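Local coordinates for protein methylmalonyl-CoA carboxyltransferase 5S subunit (Propionibacterium freudenreichii subsp. shermanii, PDB 1RQB) that transfers a carboxyl group from the biotin of the 1.3S subunit to pyruvate, forming oxaloacetate, as the cobalt-dependent TIM-barrel component of transcarboxylase, at residues D124-A127 with V133-V136; L99-R104 with D120-K125; G176-A181 with I210-D215. All coordinates share one frame; numbering follows the deposited sequence.

How the contacts relate
From the N terminus, contact 2 opens on strand 99-103 and closes on helix 116-128. Contact 1 begins on the stretch where contact 2 ends, sharing D124 and K125, and closes on strand 133-136, so the two follow one another rather than nest. Together they pin both halves of one beta-alpha-beta unit, whose parallel strands are neighbours with probable backbone hydrogen bonds, for example V133 N to L99 O. Contact 3 comes later in series, joining segments 176-181 and 210-215 of helices 174-186 and 203-217, with 28 residues between them, strand 191-193 among these. It ties the barrel's outer layer, its nearest atoms about 10 Å from contact 1 and 14 Å from contact 2.

Contact 1 of 3, residues D124-A127 with V133-V136; sequences DKSA and VFRV
F134 leaves strand 133-136 with CG anti to its own carbonyl carbon (chi1 -68°), and that turn sends the ring out to S126 and A127 on the helix. S126 has the matching torsion, chi1 -71°, which tucks OG beside the backbone N and leaves CB to meet the ring. OG is not spent on the aromatic group: it hydrogen-bonds to the carbonyl oxygen of F122 one turn earlier in the same helix, so this buried hydroxyl is satisfied inside its own element.

What meets the helix is the far end of the ring. S126 CB stands at the ring edge, near its plane, 3.6 Å from F134 CE2 and 3.8 Å from F134 CZ. Farther round the same edge, the backbone N of A127 lies in the ring plane, 3.9 Å from F134 CZ. The methyl of A127 adds a lighter touch, its CB 4.3 Å from F134 CZ. The ring is thus presented edge-on to the helix backbone, and the small side chains of serine and alanine are probably what lets it come this close. The contact is entirely one of van der Waals packing, and a small one, with 98 Å² buried over both sides.

This is the returning half of a beta-alpha-beta unit, helix 116-128 resting on the strand that follows it. F134 also packs on M101 of strand 99-103 and on V153 of helix 144-155, so its ring sits in the layer between the parallel sheet and the outer helices. Its backbone hydrogen-bonds to H159 and Q161 of strand 159-163, and A127 packs on A156 and K158 in the loop after helix 144-155.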
loop_
_atom_site.group_PDB
_atom_site.type_symbol
_atom_site.label_atom_id
_atom_site.label_comp_id
_atom_site.label_asym_id
_atom_site.label_seq_id
_atom_site.Cartn_x
_atom_site.Cartn_y
_atom_site.Cartn_z
ATOM N N ASP A 124 -26.893 -26.806 -2.329
ATOM C CA ASP A 124 -28.307 -26.665 -1.949
ATOM C C ASP A 124 -28.436 -26.088 -0.537
ATOM O O ASP A 124 -29.217 -25.163 -0.321
ATOM C CB ASP A 124 -29.028 -28.021 -2.040
ATOM C CG ASP A 124 -30.446 -27.966 -1.492
ATOM O OD1 ASP A 124 -30.654 -28.394 -0.334
ATOM O OD2 ASP A 124 -31.352 -27.483 -2.210
ATOM N N LYS A 125 -27.695 -26.622 0.434
ATOM C CA LYS A 125 -27.772 -26.120 1.815
ATOM C C LYS A 125 -27.186 -24.712 1.933
ATOM O O LYS A 125 -27.674 -23.897 2.715
ATOM C CB LYS A 125 -27.070 -27.077 2.790
ATOM C CG LYS A 125 -27.887 -28.331 3.083
ATOM C CD LYS A 125 -29.186 -27.910 3.780
ATOM C CE LYS A 125 -30.103 -29.081 4.055
ATOM N NZ LYS A 125 -31.393 -28.619 4.645
ATOM N N SER A 126 -26.124 -24.428 1.186
ATOM C CA SER A 126 -25.542 -23.077 1.201
ATOM C C SER A 126 -26.598 -22.072 0.737
ATOM O O SER A 126 -26.816 -21.040 1.370
ATOM C CB SER A 126 -24.336 -23.012 0.259
ATOM O OG SER A 126 -23.244 -23.746 0.787
ATOM N N ALA A 127 -27.263 -22.384 -0.371
ATOM C CA ALA A 127 -28.305 -21.501 -0.918
ATOM C C ALA A 127 -29.474 -21.388 0.064
ATOM O O ALA A 127 -30.007 -20.305 0.303
ATOM C CB ALA A 127 -28.806 -22.048 -2.254
ATOM N N VAL A 133 -24.259 -15.303 -4.084
ATOM C CA VAL A 133 -23.276 -15.397 -5.173
ATOM C C VAL A 133 -22.245 -16.474 -4.832
ATOM O O VAL A 133 -21.663 -16.479 -3.748
ATOM C CB VAL A 133 -22.535 -14.042 -5.378
ATOM C CG1 VAL A 133 -21.506 -14.166 -6.499
ATOM C CG2 VAL A 133 -23.539 -12.933 -5.703
ATOM N N PHE A 134 -22.034 -17.387 -5.768
ATOM C CA PHE A 134 -21.056 -18.464 -5.564
ATOM C C PHE A 134 -19.883 -18.289 -6.532
ATOM O O PHE A 134 -20.031 -18.456 -7.742
ATOM C CB PHE A 134 -21.684 -19.836 -5.833
ATOM C CG PHE A 134 -22.741 -20.242 -4.831
ATOM C CD1 PHE A 134 -24.026 -19.706 -4.889
ATOM C CD2 PHE A 134 -22.456 -21.207 -3.864
ATOM C CE1 PHE A 134 -25.029 -20.139 -3.990
ATOM C CE2 PHE A 134 -23.434 -21.645 -2.970
ATOM C CZ PHE A 134 -24.728 -21.109 -3.037
ATOM N N ARG A 135 -18.720 -17.937 -6.010
ATOM C CA ARG A 135 -17.543 -17.832 -6.882
ATOM C C ARG A 135 -16.903 -19.220 -6.922
ATOM O O ARG A 135 -16.272 -19.657 -5.960
ATOM C CB ARG A 135 -16.565 -16.777 -6.357
ATOM C CG ARG A 135 -15.255 -16.704 -7.163
ATOM C CD ARG A 135 -14.385 -15.534 -6.704
ATOM N NE ARG A 135 -14.991 -14.251 -7.046
ATOM C CZ ARG A 135 -14.538 -13.071 -6.635
ATOM N NH1 ARG A 135 -13.471 -13.005 -5.846
ATOM N NH2 ARG A 135 -15.131 -11.958 -7.040
ATOM N N VAL A 136 -17.101 -19.925 -8.029
ATOM C CA VAL A 136 -16.585 -21.296 -8.160
ATOM C C VAL A 136 -15.237 -21.271 -8.881
ATOM O O VAL A 136 -15.129 -20.700 -9.964
ATOM C CB VAL A 136 -17.568 -22.170 -8.974
ATOM C CG1 VAL A 136 -17.100 -23.618 -8.971
ATOM C CG2 VAL A 136 -18.974 -22.066 -8.373
#

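Contact 2 of 3, residues L99-R104 with D120-K125; sequences LQMLLR and DRFVDK
The ring of F122 receives two side chains from strand 99-103, M101 and L103, and both touches are aliphatic-aromatic. M101, present as selenomethionine, comes from the opposite direction and places its terminal methyl at the ring edge, in plane, with CE 4.0 Å from F122 CE2. Its chi1 of 70° puts CG in the crowded position between the backbone N and the carbonyl carbon, and a bend at chi3 then turns CE to the ring. The M101 side chain is also about 7 Å from that of R33, which binds substrate. L103 slides past F122 instead, bringing its CD1 obliquely to within 3.7 Å of F122 CE2.

The remaining contact is purely aliphatic. The second branch of L103 reaches V123, the two side chains crossing at about a right angle, with L103 CD2 4.1 Å from V123 CG2. One leucine thus serves two successive helix residues, a methyl for each.

Beyond the segments, F122 also packs on L451 and L455 of helix 447-455. Replacing F122 with an alanine would probably open a gap here, leaving the M101 methyl and L103 CD1 without the ring they pack on, and L451 and L455 without theirs.

The axes of strand 99-103 and segment 120-125 run nearly antiparallel (166°) and come within 12.2 Å. That is the outgoing half of a right-handed beta-alpha-beta crossover, the repeating step of a TIM barrel.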
loop_
_atom_site.group_PDB
_atom_site.type_symbol
_atom_site.label_atom_id
_atom_site.label_comp_id
_atom_site.label_asym_id
_atom_site.label_seq_id
_atom_site.Cartn_x
_atom_site.Cartn_y
_atom_site.Cartn_z
ATOM N N LEU A 99 -24.865 -11.930 -0.455
ATOM C CA LEU A 99 -23.762 -12.611 0.238
ATOM C C LEU A 99 -22.986 -13.427 -0.795
ATOM O O LEU A 99 -23.575 -14.009 -1.705
ATOM C CB LEU A 99 -24.295 -13.522 1.343
ATOM C CG LEU A 99 -25.171 -12.828 2.395
ATOM C CD1 LEU A 99 -25.406 -13.783 3.570
ATOM C CD2 LEU A 99 -24.502 -11.558 2.879
ATOM N N GLN A 100 -21.665 -13.461 -0.650
ATOM C CA GLN A 100 -20.831 -14.178 -1.625
ATOM C C GLN A 100 -19.859 -15.110 -0.901
ATOM O O GLN A 100 -19.402 -14.810 0.201
ATOM C CB GLN A 100 -20.062 -13.145 -2.451
ATOM C CG GLN A 100 -19.190 -13.709 -3.547
ATOM C CD GLN A 100 -18.700 -12.617 -4.494
ATOM O OE1 GLN A 100 -19.470 -11.751 -4.905
ATOM N NE2 GLN A 100 -17.420 -12.669 -4.854
HETATM N N MSE A 101 -19.565 -16.249 -1.527
HETATM C CA MSE A 101 -18.604 -17.205 -0.955
HETATM C C MSE A 101 -17.650 -17.661 -2.060
HETATM O O MSE A 101 -17.929 -17.489 -3.246
HETATM C CB MSE A 101 -19.298 -18.455 -0.399
HETATM C CG MSE A 101 -19.901 -19.384 -1.465
HETATM SE SE MSE A 101 -20.463 -21.140 -0.754
HETATM C CE MSE A 101 -18.777 -21.671 0.047
ATOM N N LEU A 102 -16.526 -18.227 -1.638
ATOM C CA LEU A 102 -15.523 -18.801 -2.544
ATOM C C LEU A 102 -15.628 -20.316 -2.367
ATOM O O LEU A 102 -15.544 -20.814 -1.245
ATOM C CB LEU A 102 -14.110 -18.336 -2.158
ATOM C CG LEU A 102 -13.000 -18.904 -3.057
ATOM C CD1 LEU A 102 -13.122 -18.298 -4.453
ATOM C CD2 LEU A 102 -11.613 -18.612 -2.469
ATOM N N LEU A 103 -15.834 -21.038 -3.468
ATOM C CA LEU A 103 -16.013 -22.497 -3.424
ATOM C C LEU A 103 -15.072 -23.140 -4.445
ATOM O O LEU A 103 -15.126 -22.806 -5.627
ATOM C CB LEU A 103 -17.464 -22.828 -3.776
ATOM C CG LEU A 103 -17.876 -24.297 -3.701
ATOM C CD1 LEU A 103 -17.794 -24.777 -2.244
ATOM C CD2 LEU A 103 -19.287 -24.445 -4.239
ATOM N N ARG A 104 -14.242 -24.089 -4.008
ATOM C CA ARG A 104 -13.255 -24.681 -4.922
ATOM C C ARG A 104 -13.826 -25.860 -5.715
ATOM O O ARG A 104 -13.347 -26.989 -5.631
ATOM C CB ARG A 104 -11.987 -25.068 -4.143
ATOM C CG ARG A 104 -10.800 -25.457 -5.050
ATOM C CD ARG A 104 -9.474 -25.500 -4.287
ATOM N NE ARG A 104 -9.414 -26.507 -3.231
ATOM C CZ ARG A 104 -8.766 -27.664 -3.348
ATOM N NH1 ARG A 104 -8.131 -27.956 -4.477
ATOM N NH2 ARG A 104 -8.733 -28.520 -2.337
ATOM N N ASP A 120 -23.884 -31.421 -4.873
ATOM C CA ASP A 120 -25.277 -30.967 -5.002
ATOM C C ASP A 120 -25.839 -30.570 -3.636
ATOM O O ASP A 120 -26.448 -29.511 -3.489
ATOM C CB ASP A 120 -26.174 -32.062 -5.598
ATOM C CG ASP A 120 -26.159 -32.075 -7.117
ATOM O OD1 ASP A 120 -26.329 -30.986 -7.718
ATOM O OD2 ASP A 120 -25.991 -33.170 -7.712
ATOM N N ARG A 121 -25.638 -31.428 -2.642
ATOM C CA ARG A 121 -26.173 -31.164 -1.297
ATOM C C ARG A 121 -25.515 -29.949 -0.641
ATOM O O ARG A 121 -26.189 -29.188 0.049
ATOM C CB ARG A 121 -26.006 -32.384 -0.404
ATOM C CG ARG A 121 -26.923 -33.537 -0.819
ATOM C CD ARG A 121 -26.736 -34.717 0.093
ATOM N NE ARG A 121 -27.673 -35.805 -0.186
ATOM C CZ ARG A 121 -28.908 -35.877 0.311
ATOM N NH1 ARG A 121 -29.366 -34.926 1.116
ATOM N NH2 ARG A 121 -29.679 -36.917 0.021
ATOM N N PHE A 122 -24.212 -29.766 -0.837
ATOM C CA PHE A 122 -23.528 -28.624 -0.212
ATOM C C PHE A 122 -24.069 -27.314 -0.786
ATOM O O PHE A 122 -24.401 -26.384 -0.054
ATOM C CB PHE A 122 -22.020 -28.679 -0.462
ATOM C CG PHE A 122 -21.260 -27.554 0.213
ATOM C CD1 PHE A 122 -20.730 -27.723 1.486
ATOM C CD2 PHE A 122 -21.132 -26.309 -0.408
ATOM C CE1 PHE A 122 -20.081 -26.661 2.153
ATOM C CE2 PHE A 122 -20.484 -25.230 0.249
ATOM C CZ PHE A 122 -19.960 -25.414 1.532
ATOM N N VAL A 123 -24.141 -27.239 -2.106
ATOM C CA VAL A 123 -24.627 -26.015 -2.757
ATOM C C VAL A 123 -26.079 -25.752 -2.352
ATOM O O VAL A 123 -26.450 -24.620 -2.043
ATOM C CB VAL A 123 -24.487 -26.129 -4.283
ATOM C CG1 VAL A 123 -25.183 -24.976 -4.967
ATOM C CG2 VAL A 123 -23.018 -26.163 -4.648
ATOM N N ASP A 124 -26.893 -26.806 -2.329
ATOM C CA ASP A 124 -28.307 -26.665 -1.949
ATOM C C ASP A 124 -28.436 -26.088 -0.537
ATOM O O ASP A 124 -29.217 -25.163 -0.321
ATOM C CB ASP A 124 -29.028 -28.021 -2.040
ATOM C CG ASP A 124 -30.446 -27.966 -1.492
ATOM O OD1 ASP A 124 -30.654 -28.394 -0.334
ATOM O OD2 ASP A 124 -31.352 -27.483 -2.210
ATOM N N LYS A 125 -27.695 -26.622 0.434
ATOM C CA LYS A 125 -27.772 -26.120 1.815
ATOM C C LYS A 125 -27.186 -24.712 1.933
ATOM O O LYS A 125 -27.674 -23.897 2.715
ATOM C CB LYS A 125 -27.070 -27.077 2.790
ATOM C CG LYS A 125 -27.887 -28.331 3.083
ATOM C CD LYS A 125 -29.186 -27.910 3.780
ATOM C CE LYS A 125 -30.103 -29.081 4.055
ATOM N NZ LYS A 125 -31.393 -28.619 4.645
#

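Contact 3 of 3, residues G176-A181 with I210-D215; sequences GYVKLA and IKAIKD
V178 and A212 make the tight spot where two outer helices of the TIM barrel, 174-186 and 203-217, pack side by side. Their short segments run in broadly the same direction, crossing at -44° with axes 9.4 Å apart, as suits helices that follow the neighbouring strands 159-163 and 191-193. V178 CG2 presses on the methyl of A212, 3.6 Å from its CB, and V178 CG2 also lies 4.1 Å from A212 C. The valine torsion explains the choice of branch: CG1 lies anti to the backbone N (chi1 171°), leaving CG2, anti to the carbonyl carbon, to cross the gap. A small residue at A212 probably allows the helices to draw close, and V178 and I213 come to 5.4 Å between their CA atoms.

V178 and A212, both partly exposed, put this tight spot on the solvent side. Going inward, toward strand 223-225, the contact is buried but looser; V178 CG2 to I213 CG1, at 4.3 Å, joins the two parts. I213 rests on I223 of that strand as well as on A181, while Y217 touches A181 and hydrogen-bonds through its OH to V178 O, giving the pair of helices a polar tie. The isoleucine meets the alanine with two methyls, A181 CB lying 4.1 Å from I213 CD1 and 4.2 Å from I213 CG2.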
loop_
_atom_site.group_PDB
_atom_site.type_symbol
_atom_site.label_atom_id
_atom_site.label_comp_id
_atom_site.label_asym_id
_atom_site.label_seq_id
_atom_site.Cartn_x
_atom_site.Cartn_y
_atom_site.Cartn_z
ATOM N N GLY A 176 -5.582 -17.416 -24.286
ATOM C CA GLY A 176 -5.909 -18.547 -23.439
ATOM C C GLY A 176 -6.981 -18.186 -22.424
ATOM O O GLY A 176 -7.863 -18.994 -22.136
ATOM N N TYR A 177 -6.914 -16.977 -21.872
ATOM C CA TYR A 177 -7.907 -16.541 -20.879
ATOM C C TYR A 177 -9.258 -16.296 -21.554
ATOM O O TYR A 177 -10.303 -16.625 -20.996
ATOM C CB TYR A 177 -7.415 -15.279 -20.154
ATOM C CG TYR A 177 -6.235 -15.563 -19.239
ATOM C CD1 TYR A 177 -5.043 -14.844 -19.350
ATOM C CD2 TYR A 177 -6.313 -16.561 -18.267
ATOM C CE1 TYR A 177 -3.950 -15.115 -18.506
ATOM C CE2 TYR A 177 -5.235 -16.840 -17.423
ATOM C CZ TYR A 177 -4.064 -16.112 -17.549
ATOM O OH TYR A 177 -3.025 -16.377 -16.700
ATOM N N VAL A 178 -9.239 -15.729 -22.757
ATOM C CA VAL A 178 -10.479 -15.468 -23.502
ATOM C C VAL A 178 -11.183 -16.798 -23.786
ATOM O O VAL A 178 -12.410 -16.890 -23.736
ATOM C CB VAL A 178 -10.179 -14.736 -24.841
ATOM C CG1 VAL A 178 -11.425 -14.672 -25.711
ATOM C CG2 VAL A 178 -9.688 -13.326 -24.558
ATOM N N LYS A 179 -10.394 -17.829 -24.082
ATOM C CA LYS A 179 -10.938 -19.168 -24.354
ATOM C C LYS A 179 -11.603 -19.717 -23.090
ATOM O O LYS A 179 -12.704 -20.263 -23.143
ATOM C CB LYS A 179 -9.817 -20.121 -24.797
ATOM C CG LYS A 179 -10.239 -21.596 -24.881
ATOM C CD LYS A 179 -9.047 -22.491 -25.213
ATOM C CE LYS A 179 -9.403 -23.966 -25.107
ATOM N NZ LYS A 179 -10.565 -24.352 -25.950
ATOM N N LEU A 180 -10.920 -19.581 -21.956
ATOM C CA LEU A 180 -11.446 -20.076 -20.675
ATOM C C LEU A 180 -12.749 -19.354 -20.330
ATOM O O LEU A 180 -13.713 -19.973 -19.885
ATOM C CB LEU A 180 -10.427 -19.861 -19.547
ATOM C CG LEU A 180 -9.788 -21.106 -18.939
ATOM C CD1 LEU A 180 -8.918 -20.686 -17.756
ATOM C CD2 LEU A 180 -10.879 -22.078 -18.476
ATOM N N ALA A 181 -12.772 -18.038 -20.520
ATOM C CA ALA A 181 -13.994 -17.270 -20.235
ATOM C C ALA A 181 -15.159 -17.852 -21.041
ATOM O O ALA A 181 -16.275 -17.976 -20.540
ATOM C CB ALA A 181 -13.789 -15.802 -20.599
ATOM N N ILE A 210 -9.255 -7.915 -19.915
ATOM C CA ILE A 210 -10.644 -7.476 -19.710
ATOM C C ILE A 210 -11.230 -6.987 -21.035
ATOM O O ILE A 210 -12.370 -7.296 -21.382
ATOM C CB ILE A 210 -10.740 -6.321 -18.684
ATOM C CG1 ILE A 210 -10.282 -6.794 -17.300
ATOM C CG2 ILE A 210 -12.175 -5.805 -18.612
ATOM C CD1 ILE A 210 -11.114 -7.889 -16.735
ATOM N N LYS A 211 -10.439 -6.235 -21.782
ATOM C CA LYS A 211 -10.896 -5.705 -23.074
ATOM C C LYS A 211 -11.148 -6.853 -24.058
ATOM O O LYS A 211 -12.145 -6.855 -24.777
ATOM C CB LYS A 211 -9.834 -4.749 -23.627
ATOM C CG LYS A 211 -10.275 -3.945 -24.843
ATOM C CD LYS A 211 -11.473 -3.067 -24.470
ATOM C CE LYS A 211 -11.891 -2.160 -25.622
ATOM N NZ LYS A 211 -10.843 -1.140 -25.902
ATOM N N ALA A 212 -10.261 -7.845 -24.093
ATOM C CA ALA A 212 -10.418 -8.956 -25.043
ATOM C C ALA A 212 -11.663 -9.786 -24.722
ATOM O O ALA A 212 -12.352 -10.254 -25.628
ATOM C CB ALA A 212 -9.168 -9.842 -25.052
ATOM N N ILE A 213 -11.952 -9.982 -23.442
ATOM C CA ILE A 213 -13.137 -10.764 -23.059
ATOM C C ILE A 213 -14.403 -10.001 -23.455
ATOM O O ILE A 213 -15.320 -10.569 -24.048
ATOM C CB ILE A 213 -13.145 -11.061 -21.533
ATOM C CG1 ILE A 213 -11.997 -12.027 -21.200
ATOM C CG2 ILE A 213 -14.479 -11.707 -21.125
ATOM C CD1 ILE A 213 -11.840 -12.361 -19.694
ATOM N N LYS A 214 -14.429 -8.707 -23.141
ATOM C CA LYS A 214 -15.575 -7.844 -23.465
ATOM C C LYS A 214 -15.781 -7.772 -24.980
ATOM O O LYS A 214 -16.915 -7.826 -25.453
ATOM C CB LYS A 214 -15.354 -6.420 -22.930
ATOM C CG LYS A 214 -15.431 -6.239 -21.392
ATOM C CD LYS A 214 -16.858 -6.322 -20.911
ATOM C CE LYS A 214 -16.956 -6.101 -19.408
ATOM N NZ LYS A 214 -18.346 -5.780 -18.991
ATOM N N ASP A 215 -14.691 -7.624 -25.739
ATOM C CA ASP A 215 -14.783 -7.512 -27.203
ATOM C C ASP A 215 -15.262 -8.828 -27.820
ATOM O O ASP A 215 -15.979 -8.828 -28.819
ATOM C CB ASP A 215 -13.425 -7.183 -27.840
ATOM C CG ASP A 215 -12.990 -5.734 -27.630
ATOM O OD1 ASP A 215 -13.861 -4.857 -27.446
ATOM O OD2 ASP A 215 -11.765 -5.469 -27.678
#